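Local coordinates for protein sensor histidine kinase PdtaS (Mycobacterium tuberculosis, PDB 2YKF) that probably senses cyclic di-GMP when nutrients run short and autophosphorylates on histidine, passing the signal to the response regulator PdtaR as the kinase of a two-component system, at residues 194-197 and 198-201. Residues are numbered along the deposited sequence; the frame is centred on the assembly and turned at random.
Sequences YASP and NALS
Ser196 caps helix 197-205 by accepting from Ala199, a local N-cap contact where strand 192-195, outermost within this chain in the PAS-like domain's antiparallel sheet (strand order 2-1-5-4-3), turns into the helix, the strand-to-helix step that follows the first two strands of a PAS fold. Ser196 OG sits between its own backbone N and carbonyl carbon (chi1 67°), and from there Ser196 OG accepts the N-H of Ala199, 3.3 Å from Ala199 N and bent to 150°. The same oxygen is hydrogen-bonded to the backbone N of Phe183 on the adjacent strand, which ties the cap to the sheet. Pro197, the first helical residue, has no N-H to satisfy, as suits the start of a helix. Regular helical bonding begins with Leu200 N to Ser196 O at 3.0 Å, nearly straight at 165°, and Ser201 N to Pro197 O follows at 2.8 Å. Ala195, itself buried, turns its methyl toward the first turn: its CB lies 4.5 Å from Ala199 CB and 4.3 Å from Leu200 CD1. Asn198 and Ser201 face the second subunit, where Arg60 of that chain donates to both Asn198 OD1 and Ser201 OG, while Asn198 ND2 is held by the carbonyl of Gly180. The CD1 branch of Leu200 lies beside the carbonyl oxygens at the strand end, 3.6 Å from Ser196 O and 3.7 Å from Ala195 O.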
ATOM      1  N   TYR A 194      -8.840 -17.977   6.606  1.00 30.29           N
ATOM      2  CA  TYR A 194      -7.552 -17.724   5.893  1.00 30.58           C
ATOM      3  C   TYR A 194      -6.884 -16.552   6.554  1.00 29.71           C
ATOM      4  O   TYR A 194      -7.584 -15.564   6.889  1.00 26.73           O
ATOM      5  CB  TYR A 194      -7.761 -17.390   4.378  1.00 32.09           C
ATOM      6  CG  TYR A 194      -6.449 -17.016   3.717  1.00 30.73           C
ATOM      7  CD1 TYR A 194      -5.524 -18.015   3.374  1.00 33.87           C
ATOM      8  CD2 TYR A 194      -6.071 -15.666   3.571  1.00 32.68           C
ATOM      9  CE1 TYR A 194      -4.296 -17.705   2.814  1.00 35.34           C
ATOM     10  CE2 TYR A 194      -4.858 -15.333   3.020  1.00 32.56           C
ATOM     11  CZ  TYR A 194      -3.975 -16.344   2.646  1.00 36.16           C
ATOM     12  OH  TYR A 194      -2.773 -16.021   2.136  1.00 34.73           O
ATOM     13  N   ALA A 195      -5.565 -16.680   6.759  1.00 29.78           N
ATOM     14  CA  ALA A 195      -4.701 -15.569   7.251  1.00 29.82           C
ATOM     15  C   ALA A 195      -3.442 -15.491   6.384  1.00 29.55           C
ATOM     16  O   ALA A 195      -2.738 -16.511   6.162  1.00 28.32           O
ATOM     17  CB  ALA A 195      -4.324 -15.791   8.750  1.00 30.74           C
ATOM     18  N   SER A 196      -3.177 -14.308   5.830  1.00 29.01           N
ATOM     19  CA  SER A 196      -2.047 -14.159   4.921  1.00 27.88           C
ATOM     20  C   SER A 196      -0.728 -14.288   5.711  1.00 26.39           C
ATOM     21  O   SER A 196      -0.721 -14.249   6.985  1.00 27.02           O
ATOM     22  CB  SER A 196      -2.159 -12.808   4.192  1.00 28.63           C
ATOM     23  OG  SER A 196      -1.980 -11.760   5.139  1.00 27.34           O
ATOM     24  N   PRO A 197       0.403 -14.490   4.998  1.00 24.89           N
ATOM     25  CA  PRO A 197       1.663 -14.540   5.724  1.00 24.65           C
ATOM     26  C   PRO A 197       1.894 -13.277   6.589  1.00 23.77           C
ATOM     27  O   PRO A 197       2.359 -13.364   7.759  1.00 25.81           O
ATOM     28  CB  PRO A 197       2.690 -14.634   4.563  1.00 24.10           C
ATOM     29  CG  PRO A 197       1.986 -15.567   3.599  1.00 25.03           C
ATOM     30  CD  PRO A 197       0.580 -14.936   3.602  1.00 26.00           C
ATOM     31  N   ASN A 198       1.583 -12.106   6.036  1.00 25.17           N
ATOM     32  CA  ASN A 198       1.752 -10.833   6.782  1.00 24.59           C
ATOM     33  C   ASN A 198       0.903 -10.729   8.004  1.00 25.97           C
ATOM     34  O   ASN A 198       1.322 -10.160   9.050  1.00 23.93           O
ATOM     35  CB  ASN A 198       1.502  -9.620   5.844  1.00 24.52           C
ATOM     36  CG  ASN A 198       2.767  -9.226   5.127  1.00 29.65           C
ATOM     37  OD1 ASN A 198       3.844  -9.775   5.430  1.00 28.15           O
ATOM     38  ND2 ASN A 198       2.659  -8.332   4.152  1.00 32.18           N
ATOM     39  N   ALA A 199      -0.298 -11.294   7.920  1.00 25.65           N
ATOM     40  CA  ALA A 199      -1.153 -11.240   9.077  1.00 24.53           C
ATOM     41  C   ALA A 199      -0.559 -12.138  10.171  1.00 26.45           C
ATOM     42  O   ALA A 199      -0.514 -11.764  11.373  1.00 26.59           O
ATOM     43  CB  ALA A 199      -2.552 -11.674   8.698  1.00 20.89           C
ATOM     44  N   LEU A 200      -0.103 -13.310   9.773  1.00 28.18           N
ATOM     45  CA  LEU A 200       0.491 -14.270  10.742  1.00 28.55           C
ATOM     46  C   LEU A 200       1.759 -13.635  11.342  1.00 27.29           C
ATOM     47  O   LEU A 200       2.054 -13.809  12.539  1.00 27.77           O
ATOM     48  CB  LEU A 200       0.935 -15.556  10.042  1.00 30.26           C
ATOM     49  CG  LEU A 200       0.252 -16.926  10.153  1.00 42.06           C
ATOM     50  CD1 LEU A 200      -0.325 -17.396   8.790  1.00 47.02           C
ATOM     51  CD2 LEU A 200       1.306 -17.927  10.674  1.00 48.78           C
ATOM     52  N   SER A 201       2.543 -12.976  10.498  1.00 26.27           N
ATOM     53  CA  SER A 201       3.723 -12.197  10.976  1.00 26.04           C
ATOM     54  C   SER A 201       3.333 -11.189  12.077  1.00 25.11           C
ATOM     55  O   SER A 201       3.895 -11.217  13.163  1.00 24.67           O
ATOM     56  CB  SER A 201       4.438 -11.494   9.782  1.00 25.51           C
ATOM     57  OG  SER A 201       5.148 -12.533   9.129  1.00 28.30           O
TER